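Local coordinates for biofilm-associated surface protein (Staphylococcus aureus, PDB 7C7U) that takes part in staphylococcal biofilm formation as a cell wall-anchored surface protein, with a calcium-binding domain that probably belongs to a switch controlling functional amyloid assembly, at residues A[176-179]-A[180-183]; A[374-377]-A[378-381]; A[355-358]-A[359-362]. All blocks are in the same frame, centred on the assembly; numbering follows the deposited sequence.

Interaction 1 of 3, residues A[176-179]-A[180-183]; sequences KIVR and TSES
V178 and S181 close a type I beta turn, V178 to S181, on the way from strand 176-178 to strand 183-187, both of which pair antiparallel with strand 163-171 in the mixed sheet near the start of the chain. The carbonyl of V178 takes two bonds from one residue. S181 OG lies 2.7 Å from V178 O, in the carbonyl plane and on a lone pair; S181 N is 2.9 Å from V178 O but stands 45° out of that plane, so the two donors use different parts of the oxygen. A chi1 of 75° puts OG between the backbone N and the carbonyl carbon, bringing the hydroxyl to V178 O; the N-H bond follows from the turn itself. S181 OG is also bonded to V169 N, which ties the turn to strand 163-171.

The polar side chains leave the turn for other partners: R179 NE forms a salt bridge with D28, T180 OG1 bonds to F32 O, and E182 OE1 bonds to Y26 OH. CG2 of I177 comes to 4.4 Å from E182 CB. E182 N makes a weak but straight bond to R179 O, 3.5 Å long with an N-H...O angle of 167°.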
# COMPACT_ATOMS: atom_id res chain seq x y z
N LYS A 176 -2.00 3.03 11.28
CA LYS A 176 -1.04 3.42 10.26
C LYS A 176 0.36 3.48 10.85
O LYS A 176 0.55 3.64 12.06
CB LYS A 176 -1.39 4.77 9.63
CG LYS A 176 -2.79 4.80 9.04
CD LYS A 176 -2.84 5.77 7.89
CE LYS A 176 -4.06 5.52 7.01
NZ LYS A 176 -3.98 6.31 5.77
N ILE A 177 1.35 3.38 9.96
CA ILE A 177 2.76 3.50 10.34
C ILE A 177 3.16 4.96 10.30
O ILE A 177 2.97 5.65 9.29
CB ILE A 177 3.66 2.66 9.40
CG1 ILE A 177 3.26 1.19 9.45
CG2 ILE A 177 5.13 2.85 9.77
CD1 ILE A 177 3.86 0.38 8.31
N VAL A 178 3.72 5.44 11.41
CA VAL A 178 4.34 6.76 11.48
C VAL A 178 5.56 6.77 10.57
O VAL A 178 6.56 6.11 10.87
CB VAL A 178 4.72 7.12 12.92
CG1 VAL A 178 5.29 8.54 13.00
CG2 VAL A 178 3.51 6.93 13.85
N ARG A 179 5.49 7.53 9.48
CA ARG A 179 6.45 7.39 8.39
C ARG A 179 7.89 7.54 8.87
O ARG A 179 8.76 6.74 8.52
CB ARG A 179 6.13 8.41 7.30
CG ARG A 179 7.09 8.45 6.12
CD ARG A 179 6.62 9.49 5.09
NE ARG A 179 5.19 9.76 5.22
CZ ARG A 179 4.26 9.27 4.41
NH1 ARG A 179 4.59 8.48 3.40
NH2 ARG A 179 2.98 9.57 4.61
N THR A 180 8.15 8.53 9.72
CA THR A 180 9.53 8.82 10.11
C THR A 180 10.08 7.84 11.13
O THR A 180 11.28 7.87 11.41
CB THR A 180 9.63 10.24 10.66
OG1 THR A 180 8.63 10.44 11.66
CG2 THR A 180 9.41 11.25 9.55
N SER A 181 9.24 6.96 11.69
CA SER A 181 9.70 6.02 12.70
C SER A 181 10.24 4.72 12.12
O SER A 181 10.88 3.95 12.85
CB SER A 181 8.55 5.68 13.65
OG SER A 181 7.64 4.81 13.03
N GLU A 182 10.03 4.48 10.83
CA GLU A 182 10.18 3.15 10.25
C GLU A 182 11.64 2.79 10.04
O GLU A 182 12.44 3.58 9.52
CB GLU A 182 9.41 3.07 8.93
CG GLU A 182 9.41 1.68 8.32
CD GLU A 182 9.31 1.70 6.81
OE1 GLU A 182 8.69 2.63 6.25
OE2 GLU A 182 9.87 0.76 6.17
N SER A 183 11.98 1.57 10.42
CA SER A 183 13.29 1.03 10.14
C SER A 183 13.14 -0.44 9.83
O SER A 183 12.19 -1.08 10.27
CB SER A 183 14.22 1.23 11.34
OG SER A 183 15.56 1.21 10.94

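Interaction 2 of 3, residues A[374-377]-A[378-381]; sequences ALIN and NTLG
The side-chain amides of N377 and N378 lie face against face, their planes 25° apart and both side chains pointing the same way. Like atoms are roughly superposed across the stack: N377 OD1 is 3.6 Å from N378 OD1, and N377 ND2 is 4.0 Å from N378 ND2. The amide nitrogens are used elsewhere, N377 ND2 bonding to N207 O and N378 ND2 to F210 O, which helps set the rotation of each amide. Water 1 joins the first amide to the backbone: it lies 3.0 Å from both N377 OD1 and N378 N, taking the N-H of N378.

This pair occupies the two middle positions of a type II beta turn, I376 to T379, within the loop of the hairpin formed by strands 359-369 and 381-388. N378 takes the positive phi of 69° that such a turn places at its third residue. The turn is shut by T379 N, 3.1 Å from I376 O, and T379 adds its hydroxyl to the same oxygen, OG1 to I376 O being 2.9 Å. Both donors come from the same face of the carbonyl plane, each tilted from it. T379 OG1 also bonds to L368 N, and I376 is joined to L368 through the backbone, so the turn is held against strand 359-369.

Apolar groups pack around the hydroxyl. CG2 of I376 meets CG2 of T379 at 3.7 Å, the two side chains crossing at a slant. CG of L375 lies opposite its backbone N (chi1 169°), which brings CD1 to T379 OG1 and, at 4.3 Å, to L380 CB.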
# COMPACT_ATOMS: atom_id res chain seq x y z
N ALA A 374 38.73 -1.44 6.93
CA ALA A 374 38.14 -1.99 8.14
C ALA A 374 36.87 -1.23 8.49
O ALA A 374 36.75 -0.03 8.24
CB ALA A 374 39.13 -1.95 9.30
N LEU A 375 35.91 -1.94 9.08
CA LEU A 375 34.59 -1.38 9.38
C LEU A 375 34.67 -0.40 10.54
O LEU A 375 35.22 -0.71 11.61
CB LEU A 375 33.61 -2.51 9.72
CG LEU A 375 32.25 -2.10 10.31
CD1 LEU A 375 31.44 -1.47 9.21
CD2 LEU A 375 31.46 -3.28 10.90
N ILE A 376 34.13 0.81 10.35
CA ILE A 376 33.95 1.71 11.47
C ILE A 376 32.89 1.13 12.39
O ILE A 376 31.77 0.82 11.94
CB ILE A 376 33.58 3.13 11.00
CG1 ILE A 376 34.58 3.67 9.96
CG2 ILE A 376 33.49 4.08 12.22
CD1 ILE A 376 36.06 3.75 10.48
N ASN A 377 33.22 0.99 13.66
CA ASN A 377 32.36 0.32 14.64
C ASN A 377 30.94 0.87 14.60
O ASN A 377 30.72 2.08 14.73
CB ASN A 377 32.93 0.51 16.04
CG ASN A 377 32.48 -0.57 17.03
OD1 ASN A 377 31.88 -1.57 16.67
ND2 ASN A 377 32.80 -0.36 18.30
N ASN A 378 29.98 -0.04 14.42
CA ASN A 378 28.55 0.21 14.53
C ASN A 378 28.01 1.10 13.42
O ASN A 378 26.99 1.76 13.59
CB ASN A 378 28.23 0.80 15.93
CG ASN A 378 28.46 -0.22 17.04
OD1 ASN A 378 28.29 -1.40 16.80
ND2 ASN A 378 28.85 0.22 18.22
N THR A 379 28.65 1.11 12.25
CA THR A 379 28.12 1.89 11.14
C THR A 379 27.48 1.02 10.07
O THR A 379 27.08 1.54 9.03
CB THR A 379 29.19 2.79 10.51
OG1 THR A 379 30.19 1.98 9.87
CG2 THR A 379 29.87 3.70 11.57
N LEU A 380 27.34 -0.29 10.30
CA LEU A 380 26.73 -1.19 9.32
C LEU A 380 25.22 -1.21 9.55
O LEU A 380 24.76 -1.60 10.63
CB LEU A 380 27.30 -2.60 9.43
CG LEU A 380 26.56 -3.71 8.65
CD1 LEU A 380 26.55 -3.39 7.19
CD2 LEU A 380 27.16 -5.09 8.90
N GLY A 381 24.47 -0.81 8.53
CA GLY A 381 23.02 -0.83 8.60
C GLY A 381 22.45 -1.59 7.41
O GLY A 381 22.93 -1.47 6.29
O HOH W 1 30.26 -2.99 14.60

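Interaction 3 of 3, residues A[355-358]-A[359-362]; sequences TTKQ and KEDF
K357 and E360 meet on one side of the chain where a loop runs into strand 359-369. The closer part of their contact is made by the aliphatic stretch of the lysine: K357 CD lies 3.8 Å from E360 OE1, the two side chains crossing at an angle. E360 reaches the lysine with an extended chain. Nearer the main chain, K357 CB comes within 3.9 Å of K359 O.

The end of the lysine is held much less firmly. K357 NZ bends off the line of its own chain (chi4 92°) and stays 4.0 Å from E360 OE1, a long salt bridge. Water 2 fills in the pairing: it donates to E360 OE1 at 2.8 Å and takes a weak bond from K357 NZ.

Q358 is anchored apart from this pair: its NE2 bonds to Y390 O and its backbone pairs with D389, a calcium ligand, while E360 and F362 pair through their backbones with L387 and L385. The strand thus begins its antiparallel pairing with strand 381-388 right where that strand gives way to the calcium-binding segment.

On the exposed side, K359 has its CG between backbone N and carbonyl carbon (chi1 60°) and bends further along its chain, which brings K359 NZ to 3.1 Å from D361 OD2, a salt bridge between residues two apart on the strand. The side chain of K359 lies about 6 Å from a bound calcium ion, and D361 may partly offset the lysine's charge near the ion. Of the two lysine-carboxylate pairs, the direct one is therefore likely the stronger, whereas K357 and E360, joined by a long salt bridge and through water, probably attract each other only modestly.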
# COMPACT_ATOMS: atom_id res chain seq x y z
N THR A 355 0.19 -15.41 -13.02
CA THR A 355 1.57 -15.27 -13.47
C THR A 355 2.32 -14.13 -12.79
O THR A 355 3.46 -13.86 -13.17
CB THR A 355 1.64 -15.08 -14.99
OG1 THR A 355 1.04 -13.83 -15.35
CG2 THR A 355 0.92 -16.23 -15.72
N THR A 356 1.73 -13.44 -11.83
CA THR A 356 2.45 -12.37 -11.15
C THR A 356 2.83 -12.80 -9.73
O THR A 356 2.28 -13.77 -9.18
CB THR A 356 1.66 -11.05 -11.13
OG1 THR A 356 2.54 -9.98 -10.81
CG2 THR A 356 0.54 -11.06 -10.09
N LYS A 357 3.82 -12.12 -9.16
CA LYS A 357 4.22 -12.37 -7.78
C LYS A 357 3.32 -11.61 -6.81
O LYS A 357 2.94 -10.47 -7.06
CB LYS A 357 5.69 -11.98 -7.57
CG LYS A 357 6.72 -12.84 -8.31
CD LYS A 357 8.14 -12.48 -7.85
CE LYS A 357 9.21 -13.15 -8.73
NZ LYS A 357 9.62 -12.27 -9.87
N GLN A 358 2.96 -12.26 -5.71
CA GLN A 358 2.21 -11.58 -4.66
C GLN A 358 3.13 -10.79 -3.71
O GLN A 358 2.69 -9.82 -3.09
CB GLN A 358 1.40 -12.59 -3.85
CG GLN A 358 0.36 -11.94 -2.91
CD GLN A 358 -0.35 -12.96 -2.06
OE1 GLN A 358 0.15 -14.07 -1.87
NE2 GLN A 358 -1.51 -12.59 -1.51
N LYS A 359 4.38 -11.20 -3.54
CA LYS A 359 5.27 -10.35 -2.77
C LYS A 359 6.70 -10.56 -3.21
O LYS A 359 7.03 -11.55 -3.89
CB LYS A 359 5.14 -10.56 -1.25
CG LYS A 359 5.43 -11.95 -0.74
CD LYS A 359 5.31 -11.99 0.78
CE LYS A 359 6.58 -12.57 1.42
NZ LYS A 359 7.65 -11.54 1.72
N GLU A 360 7.56 -9.61 -2.84
CA GLU A 360 8.98 -9.76 -3.06
C GLU A 360 9.73 -8.81 -2.13
O GLU A 360 9.41 -7.62 -2.06
CB GLU A 360 9.38 -9.48 -4.52
CG GLU A 360 10.73 -10.12 -4.86
CD GLU A 360 11.13 -9.99 -6.33
OE1 GLU A 360 10.35 -9.47 -7.14
OE2 GLU A 360 12.26 -10.41 -6.66
N ASP A 361 10.71 -9.35 -1.43
CA ASP A 361 11.58 -8.56 -0.56
C ASP A 361 12.90 -8.26 -1.25
O ASP A 361 13.50 -9.14 -1.88
CB ASP A 361 11.87 -9.33 0.73
CG ASP A 361 10.66 -9.46 1.60
OD1 ASP A 361 9.85 -8.50 1.64
OD2 ASP A 361 10.49 -10.52 2.23
N PHE A 362 13.38 -7.02 -1.10
CA PHE A 362 14.71 -6.64 -1.55
C PHE A 362 15.50 -6.11 -0.36
O PHE A 362 14.96 -5.41 0.48
CB PHE A 362 14.66 -5.60 -2.66
CG PHE A 362 13.76 -6.00 -3.82
CD1 PHE A 362 12.40 -5.75 -3.76
CD2 PHE A 362 14.27 -6.66 -4.91
CE1 PHE A 362 11.55 -6.15 -4.80
CE2 PHE A 362 13.43 -7.06 -5.96
CZ PHE A 362 12.08 -6.79 -5.90
O HOH W 2 11.09 -9.31 -9.83

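Overall arrangement
Interaction 1 is the buried one, lying in the first sheet of the chain, while interaction 2 is partly buried and interaction 3 lies at the surface. Interactions 2 and 3 concern the same hairpin, strands 359-369 and 381-388: residues 355-362 enter its first strand and residues 374-381 form the connection to its second. None of the three touches another. Interactions 1 and 2 share a device, one carbonyl oxygen gripped by both the amide and the hydroxyl of a residue three positions on. Interaction 3 has no hydrogen bond across its segments and relies on charge and water, with the K359 side chain about 6 Å from a calcium ion.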